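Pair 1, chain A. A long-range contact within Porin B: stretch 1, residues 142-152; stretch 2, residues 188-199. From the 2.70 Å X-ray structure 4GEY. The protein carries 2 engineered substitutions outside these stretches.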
# COMPACT_ATOMS: atom_id res chain seq x y z
N ASP A 142 -16.99 14.62 22.54
CA ASP A 142 -17.70 14.75 21.27
C ASP A 142 -16.83 14.47 20.06
O ASP A 142 -16.84 15.22 19.09
CB ASP A 142 -18.33 16.13 21.15
CG ASP A 142 -19.63 16.24 21.90
OD1 ASP A 142 -20.65 15.72 21.39
OD2 ASP A 142 -19.64 16.83 22.99
N GLY A 143 -16.05 13.40 20.13
CA GLY A 143 -15.21 13.00 19.01
C GLY A 143 -14.00 13.89 18.75
O GLY A 143 -13.42 13.84 17.66
N ALA A 144 -13.61 14.69 19.73
CA ALA A 144 -12.41 15.50 19.58
C ALA A 144 -11.14 14.66 19.75
O ALA A 144 -10.17 14.85 19.02
CB ALA A 144 -12.42 16.69 20.54
N LEU A 145 -11.14 13.73 20.70
CA LEU A 145 -9.98 12.85 20.88
C LEU A 145 -10.35 11.43 20.51
O LEU A 145 -11.38 10.92 20.92
CB LEU A 145 -9.42 12.91 22.30
CG LEU A 145 -8.86 14.29 22.68
CD1 LEU A 145 -8.57 14.40 24.18
CD2 LEU A 145 -7.61 14.64 21.87
N ASP A 146 -9.48 10.78 19.73
CA ASP A 146 -9.76 9.47 19.19
C ASP A 146 -8.64 8.51 19.59
O ASP A 146 -7.53 8.62 19.08
CB ASP A 146 -9.89 9.58 17.67
CG ASP A 146 -10.51 8.36 17.02
OD1 ASP A 146 -10.18 7.23 17.44
OD2 ASP A 146 -11.31 8.53 16.08
N VAL A 147 -8.91 7.58 20.49
CA VAL A 147 -7.91 6.59 20.88
C VAL A 147 -8.19 5.20 20.32
O VAL A 147 -9.30 4.69 20.43
CB VAL A 147 -7.71 6.52 22.42
CG1 VAL A 147 -6.72 5.43 22.79
CG2 VAL A 147 -7.20 7.85 22.93
N LYS A 148 -7.16 4.59 19.73
CA LYS A 148 -7.27 3.32 19.02
C LYS A 148 -6.11 2.39 19.37
O LYS A 148 -4.94 2.77 19.23
CB LYS A 148 -7.29 3.57 17.52
CG LYS A 148 -7.38 2.32 16.64
CD LYS A 148 -7.21 2.72 15.17
CE LYS A 148 -7.28 1.54 14.23
NZ LYS A 148 -7.31 1.99 12.82
N PHE A 149 -6.42 1.18 19.81
CA PHE A 149 -5.39 0.25 20.29
C PHE A 149 -5.64 -1.18 19.82
O PHE A 149 -6.78 -1.63 19.77
CB PHE A 149 -5.32 0.28 21.83
CG PHE A 149 -4.48 -0.83 22.41
CD1 PHE A 149 -3.09 -0.73 22.43
CD2 PHE A 149 -5.08 -1.98 22.92
CE1 PHE A 149 -2.31 -1.76 22.96
CE2 PHE A 149 -4.30 -3.02 23.45
CZ PHE A 149 -2.92 -2.91 23.47
N GLY A 150 -4.57 -1.90 19.49
CA GLY A 150 -4.69 -3.29 19.12
C GLY A 150 -3.72 -3.69 18.03
O GLY A 150 -2.53 -3.37 18.10
N ARG A 151 -4.21 -4.38 17.01
CA ARG A 151 -3.35 -4.79 15.90
C ARG A 151 -3.87 -4.32 14.55
O ARG A 151 -5.02 -4.57 14.20
CB ARG A 151 -3.15 -6.31 15.88
CG ARG A 151 -2.28 -6.86 16.98
CD ARG A 151 -2.07 -8.37 16.81
NE ARG A 151 -1.04 -8.68 15.81
CZ ARG A 151 0.25 -8.84 16.10
NH1 ARG A 151 0.67 -8.72 17.35
NH2 ARG A 151 1.13 -9.12 15.14
N PHE A 152 -3.00 -3.64 13.81
CA PHE A 152 -3.28 -3.14 12.47
C PHE A 152 -1.98 -2.66 11.81
O PHE A 152 -0.93 -2.64 12.45
CB PHE A 152 -4.35 -2.03 12.48
CG PHE A 152 -4.15 -0.97 13.55
CD1 PHE A 152 -4.45 -1.23 14.88
CD2 PHE A 152 -3.70 0.29 13.21
CE1 PHE A 152 -4.26 -0.26 15.85
CE2 PHE A 152 -3.53 1.27 14.18
CZ PHE A 152 -3.81 0.98 15.50
N VAL A 188 -0.54 -7.17 7.05
CA VAL A 188 0.23 -7.51 8.24
C VAL A 188 -0.31 -6.72 9.42
O VAL A 188 -0.66 -5.55 9.27
CB VAL A 188 1.75 -7.19 8.07
CG1 VAL A 188 2.54 -7.57 9.31
CG2 VAL A 188 2.32 -7.90 6.87
N SER A 189 -0.41 -7.35 10.59
CA SER A 189 -0.78 -6.60 11.79
C SER A 189 0.38 -6.55 12.78
O SER A 189 1.30 -7.37 12.70
CB SER A 189 -2.01 -7.21 12.48
OG SER A 189 -1.63 -8.31 13.28
N GLN A 190 0.32 -5.58 13.69
CA GLN A 190 1.32 -5.36 14.74
C GLN A 190 0.61 -4.69 15.89
O GLN A 190 -0.40 -4.00 15.69
CB GLN A 190 2.40 -4.37 14.29
CG GLN A 190 3.24 -4.78 13.13
CD GLN A 190 3.26 -3.71 12.08
OE1 GLN A 190 2.21 -3.17 11.70
NE2 GLN A 190 4.46 -3.38 11.60
N TRP A 191 1.15 -4.83 17.09
CA TRP A 191 0.60 -4.12 18.22
C TRP A 191 0.80 -2.63 17.99
O TRP A 191 1.89 -2.20 17.59
CB TRP A 191 1.25 -4.58 19.53
CG TRP A 191 0.78 -5.92 19.99
CD1 TRP A 191 1.51 -7.07 20.03
CD2 TRP A 191 -0.54 -6.27 20.44
NE1 TRP A 191 0.74 -8.11 20.50
CE2 TRP A 191 -0.53 -7.64 20.76
CE3 TRP A 191 -1.73 -5.55 20.62
CZ2 TRP A 191 -1.65 -8.31 21.24
CZ3 TRP A 191 -2.84 -6.22 21.10
CH2 TRP A 191 -2.80 -7.59 21.41
N ALA A 192 -0.24 -1.85 18.21
CA ALA A 192 -0.15 -0.42 17.93
C ALA A 192 -1.10 0.41 18.76
O ALA A 192 -2.15 -0.07 19.22
CB ALA A 192 -0.40 -0.17 16.48
N LEU A 193 -0.70 1.66 18.98
CA LEU A 193 -1.50 2.66 19.65
C LEU A 193 -1.51 3.91 18.77
O LEU A 193 -0.45 4.40 18.35
CB LEU A 193 -0.89 2.98 21.01
CG LEU A 193 -1.60 4.04 21.86
CD1 LEU A 193 -3.05 3.62 22.14
CD2 LEU A 193 -0.84 4.33 23.15
N ARG A 194 -2.69 4.42 18.47
CA ARG A 194 -2.81 5.60 17.62
C ARG A 194 -3.73 6.64 18.26
O ARG A 194 -4.90 6.37 18.50
CB ARG A 194 -3.33 5.22 16.23
CG ARG A 194 -3.42 6.40 15.28
CD ARG A 194 -4.82 6.60 14.73
NE ARG A 194 -5.84 6.58 15.77
CZ ARG A 194 -7.14 6.57 15.53
NH1 ARG A 194 -7.58 6.58 14.28
NH2 ARG A 194 -8.01 6.54 16.53
N VAL A 195 -3.20 7.83 18.52
CA VAL A 195 -3.97 8.91 19.15
C VAL A 195 -4.26 10.03 18.15
O VAL A 195 -3.37 10.48 17.42
CB VAL A 195 -3.27 9.48 20.42
CG1 VAL A 195 -4.06 10.61 21.00
CG2 VAL A 195 -3.06 8.41 21.48
N LYS A 196 -5.51 10.46 18.10
CA LYS A 196 -5.96 11.39 17.08
C LYS A 196 -6.76 12.52 17.69
O LYS A 196 -7.68 12.30 18.49
CB LYS A 196 -6.79 10.65 16.02
CG LYS A 196 -7.29 11.54 14.89
CD LYS A 196 -7.62 10.75 13.63
CE LYS A 196 -8.85 9.89 13.83
NZ LYS A 196 -9.59 9.72 12.56
N TYR A 197 -6.41 13.74 17.30
CA TYR A 197 -7.08 14.93 17.79
C TYR A 197 -7.76 15.56 16.59
O TYR A 197 -7.10 15.94 15.63
CB TYR A 197 -6.05 15.88 18.43
CG TYR A 197 -6.54 17.27 18.83
CD1 TYR A 197 -7.89 17.54 19.05
CD2 TYR A 197 -5.63 18.33 18.98
CE1 TYR A 197 -8.31 18.81 19.41
CE2 TYR A 197 -6.05 19.60 19.34
CZ TYR A 197 -7.40 19.83 19.55
OH TYR A 197 -7.83 21.08 19.90
N ASN A 198 -9.09 15.63 16.62
CA ASN A 198 -9.85 16.35 15.62
C ASN A 198 -10.00 17.81 16.01
O ASN A 198 -10.82 18.14 16.86
CB ASN A 198 -11.24 15.74 15.46
CG ASN A 198 -11.19 14.31 14.96
OD1 ASN A 198 -10.74 14.05 13.84
ND2 ASN A 198 -11.65 13.38 15.79
N ILE A 199 -9.21 18.68 15.40
CA ILE A 199 -9.18 20.09 15.79
C ILE A 199 -10.40 20.80 15.21
O ILE A 199 -10.96 21.72 15.80
CB ILE A 199 -7.89 20.77 15.28
CG1 ILE A 199 -6.66 20.15 15.95
CG2 ILE A 199 -7.90 22.26 15.52
CD1 ILE A 199 -5.38 20.44 15.22

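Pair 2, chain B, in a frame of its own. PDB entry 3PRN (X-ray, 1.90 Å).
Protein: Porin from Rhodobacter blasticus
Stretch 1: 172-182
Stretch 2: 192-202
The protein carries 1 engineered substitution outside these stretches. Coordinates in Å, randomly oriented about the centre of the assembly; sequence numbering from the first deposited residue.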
# COMPACT_ATOMS: atom_id res chain seq x y z
N ASN B 172 -17.28 34.74 12.32
CA ASN B 172 -16.48 35.70 13.08
C ASN B 172 -16.17 35.03 14.41
O ASN B 172 -16.08 33.79 14.52
CB ASN B 172 -17.13 37.06 13.17
CG ASN B 172 -18.44 37.02 13.94
OD1 ASN B 172 -18.63 36.14 14.78
ND2 ASN B 172 -19.32 37.96 13.65
N ASP B 173 -16.02 35.77 15.50
CA ASP B 173 -15.72 35.07 16.77
C ASP B 173 -16.92 34.38 17.41
O ASP B 173 -16.80 33.38 18.16
CB ASP B 173 -15.08 36.10 17.73
CG ASP B 173 -13.76 36.68 17.22
OD1 ASP B 173 -13.77 37.63 16.38
OD2 ASP B 173 -12.66 36.21 17.65
N MET B 174 -18.14 34.88 17.19
CA MET B 174 -19.35 34.42 17.79
C MET B 174 -20.42 33.75 16.94
O MET B 174 -21.14 32.88 17.48
CB MET B 174 -20.03 35.70 18.42
CG MET B 174 -19.34 36.11 19.72
SD MET B 174 -19.29 37.91 19.91
CE MET B 174 -17.51 38.22 19.86
N ILE B 175 -20.64 34.16 15.71
CA ILE B 175 -21.64 33.60 14.82
C ILE B 175 -20.99 32.91 13.62
O ILE B 175 -19.99 33.40 13.12
CB ILE B 175 -22.54 34.72 14.29
CG1 ILE B 175 -23.35 35.30 15.47
CG2 ILE B 175 -23.46 34.29 13.18
CD1 ILE B 175 -23.60 36.81 15.25
N SER B 176 -21.61 31.85 13.11
CA SER B 176 -21.19 31.22 11.88
C SER B 176 -22.45 30.86 11.08
O SER B 176 -23.45 30.45 11.64
CB SER B 176 -20.37 29.94 12.02
OG SER B 176 -19.44 29.98 13.06
N LEU B 177 -22.33 31.07 9.78
CA LEU B 177 -23.36 30.77 8.83
C LEU B 177 -22.77 29.90 7.70
O LEU B 177 -21.64 30.10 7.34
CB LEU B 177 -23.91 32.02 8.18
CG LEU B 177 -24.50 33.06 9.16
CD1 LEU B 177 -24.67 34.36 8.38
CD2 LEU B 177 -25.83 32.58 9.72
N ALA B 178 -23.60 29.02 7.14
CA ALA B 178 -23.11 28.15 6.07
C ALA B 178 -24.31 27.74 5.22
O ALA B 178 -25.41 27.62 5.73
CB ALA B 178 -22.43 26.92 6.68
N ALA B 179 -24.07 27.53 3.95
CA ALA B 179 -25.15 27.10 3.06
C ALA B 179 -24.50 26.29 1.93
O ALA B 179 -23.32 26.54 1.57
CB ALA B 179 -25.84 28.35 2.52
N ALA B 180 -25.26 25.39 1.37
CA ALA B 180 -24.77 24.55 0.29
C ALA B 180 -25.95 24.10 -0.55
O ALA B 180 -27.03 23.87 -0.01
CB ALA B 180 -24.06 23.33 0.86
N TYR B 181 -25.68 23.85 -1.83
CA TYR B 181 -26.69 23.37 -2.75
C TYR B 181 -26.00 22.48 -3.77
O TYR B 181 -24.94 22.90 -4.27
CB TYR B 181 -27.32 24.61 -3.47
CG TYR B 181 -28.38 24.18 -4.47
CD1 TYR B 181 -29.63 23.79 -4.00
CD2 TYR B 181 -28.16 24.17 -5.82
CE1 TYR B 181 -30.65 23.40 -4.88
CE2 TYR B 181 -29.16 23.82 -6.71
CZ TYR B 181 -30.38 23.39 -6.23
OH TYR B 181 -31.39 23.01 -7.11
N THR B 182 -26.53 21.36 -4.10
CA THR B 182 -25.98 20.41 -5.04
C THR B 182 -27.05 19.85 -5.95
O THR B 182 -28.05 19.35 -5.42
CB THR B 182 -25.34 19.20 -4.26
OG1 THR B 182 -24.27 19.76 -3.49
CG2 THR B 182 -24.79 18.16 -5.22
N ASP B 192 -31.91 16.96 -5.89
CA ASP B 192 -31.32 18.25 -5.60
C ASP B 192 -31.38 18.51 -4.10
O ASP B 192 -32.46 18.42 -3.47
CB ASP B 192 -31.93 19.39 -6.41
CG ASP B 192 -31.98 19.09 -7.89
OD1 ASP B 192 -31.07 18.47 -8.48
OD2 ASP B 192 -33.02 19.45 -8.54
N ILE B 193 -30.22 18.75 -3.48
CA ILE B 193 -30.21 18.83 -2.02
C ILE B 193 -29.70 20.17 -1.56
O ILE B 193 -29.04 20.89 -2.31
CB ILE B 193 -29.40 17.64 -1.44
CG1 ILE B 193 -27.91 17.71 -1.89
CG2 ILE B 193 -30.07 16.35 -1.85
CD1 ILE B 193 -27.09 16.58 -1.24
N ALA B 194 -30.02 20.56 -0.33
CA ALA B 194 -29.59 21.89 0.11
C ALA B 194 -29.43 21.89 1.63
O ALA B 194 -30.06 21.11 2.30
CB ALA B 194 -30.57 23.00 -0.26
N PHE B 195 -28.62 22.78 2.11
CA PHE B 195 -28.32 22.92 3.50
C PHE B 195 -28.20 24.39 3.87
O PHE B 195 -27.61 25.21 3.14
CB PHE B 195 -26.95 22.24 3.79
CG PHE B 195 -26.23 22.74 5.00
CD1 PHE B 195 -26.79 22.58 6.27
CD2 PHE B 195 -24.93 23.24 4.91
CE1 PHE B 195 -26.10 22.95 7.41
CE2 PHE B 195 -24.24 23.65 6.04
CZ PHE B 195 -24.79 23.47 7.30
N VAL B 196 -28.70 24.73 5.05
CA VAL B 196 -28.47 26.08 5.56
C VAL B 196 -28.26 25.87 7.07
O VAL B 196 -29.02 25.09 7.65
CB VAL B 196 -29.69 27.00 5.39
CG1 VAL B 196 -29.36 28.32 6.05
CG2 VAL B 196 -29.98 27.24 3.90
N GLY B 197 -27.22 26.46 7.61
CA GLY B 197 -27.00 26.28 9.03
C GLY B 197 -26.47 27.54 9.68
O GLY B 197 -25.87 28.41 9.04
N ALA B 198 -26.57 27.59 10.98
CA ALA B 198 -26.00 28.71 11.74
C ALA B 198 -25.67 28.21 13.12
O ALA B 198 -26.25 27.21 13.59
CB ALA B 198 -27.06 29.80 11.76
N ALA B 199 -24.71 28.84 13.76
CA ALA B 199 -24.22 28.50 15.07
C ALA B 199 -23.81 29.79 15.82
O ALA B 199 -23.33 30.78 15.25
CB ALA B 199 -23.01 27.57 15.01
N TYR B 200 -23.95 29.70 17.13
CA TYR B 200 -23.65 30.83 18.00
C TYR B 200 -22.75 30.36 19.13
O TYR B 200 -23.17 29.44 19.83
CB TYR B 200 -25.00 31.35 18.58
CG TYR B 200 -24.83 32.55 19.47
CD1 TYR B 200 -24.22 33.71 18.99
CD2 TYR B 200 -25.25 32.55 20.80
CE1 TYR B 200 -24.02 34.82 19.80
CE2 TYR B 200 -25.09 33.66 21.62
CZ TYR B 200 -24.46 34.78 21.12
OH TYR B 200 -24.28 35.90 21.91
N LYS B 201 -21.56 30.94 19.27
CA LYS B 201 -20.67 30.55 20.38
C LYS B 201 -21.09 31.39 21.60
O LYS B 201 -20.69 32.54 21.71
CB LYS B 201 -19.21 30.74 20.12
CG LYS B 201 -18.66 30.09 18.85
CD LYS B 201 -17.14 30.27 18.86
CE LYS B 201 -16.47 29.95 17.54
NZ LYS B 201 -14.96 29.95 17.76
N PHE B 202 -22.04 30.88 22.36
CA PHE B 202 -22.67 31.60 23.45
C PHE B 202 -21.74 31.70 24.65
O PHE B 202 -22.14 32.06 25.75
CB PHE B 202 -24.04 31.07 23.82
CG PHE B 202 -24.09 29.84 24.66
CD1 PHE B 202 -24.09 29.92 26.05
CD2 PHE B 202 -24.16 28.59 24.08
CE1 PHE B 202 -24.15 28.78 26.83
CE2 PHE B 202 -24.23 27.44 24.86
CZ PHE B 202 -24.22 27.53 26.23

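Both pairs are two neighbouring antiparallel strands joined edge to edge by backbone hydrogen bonds. The N, CA and C atoms of 14 central residues superpose with an RMSD of 0.4 Å. The strand axes approach to 4.6 Å in each pair. Their directions differ by 166° in pair 1 and by 180° in pair 2.

The register is the same. Asp146(A) pairs with Lys196(A) as Ser176(B) pairs with Ala199(B). In pair 1, Asp146(A) N donates to Lys196(A) O at 2.7 Å, and Lys196(A) N donates back to Asp146(A) O at 2.9 Å. In pair 2, Ser176(B) N to Ala199(B) O and Ala199(B) N to Ser176(B) O are both 2.9 Å. Two residues on, Lys148(A) with Arg194(A) matches Ala178(B) with Gly197(B). Next, Gly150(A) with Ala192(A) matches Ala180(B) with Phe195(B). Between these pairs, CA-H...O contacts fill the gaps in both ladders.

The face carrying Asp146(A), Lys148(A) and Arg194(A) is charged in pair 1. Arg194(A) reaches across to Asp146(A) and forms a salt bridge, with NH2 2.5 Å from OD1, a very short contact. Its guanidinium lies with one face over Lys148(A) CB, which is 3.2 Å from Arg194(A) NH2. The lysine chain is fully extended and its end leads away.

Pair 2 fills the matching face with small residues and one ring. Gly197(B) takes the place of Arg194(A), and Ala178(B) that of Lys148(A). Phe195(B), at the position of Ala192(A), covers this space. Its CE2 lies 3.8 Å from Ala178(B) CB, and its CD2 lies 4.1 Å from Ala180(B) CB. A CB on Gly197(B) would sit 2.9 Å from Phe195(B) CE1 and clash, so the missing side chain leaves room for the ring. Pair 1 also uses a phenylalanine near here, but from the other stretch. No residue of pair 2 falls on Phe152(A), and its ring face receives Ala192(A) CB, 3.7 Å from Phe152(A) CZ.

On the other face the two pairs are more alike at one end. Tyr197(A) and Tyr200(B) coincide, each beside an aliphatic partner. Leu145(A) CD2 is 4.0 Å from Tyr197(A) CB, and Ile175(B) CG1 is 4.0 Å from Tyr200(B) CD1. Next along, Val147(A) CG2 and Val195(A) CG2 are 4.4 Å apart. In pair 2 the longer Leu177(B) meets a smaller partner, with CD2 3.7 Å from Ala198(B) CB.

The far end differs. Trp191(A) matches Ala194(B), and Phe149(A) matches Ala179(B). The Phe149(A) and Trp191(A) rings are nearly parallel but slid apart. Arg151(A) lies over the indole in a cation-pi contact, while its NE donates to Ser189(A) OG at 2.6 Å. In pair 2, Tyr181(B) packs against Ala194(B), with CD1 3.9 Å from CB.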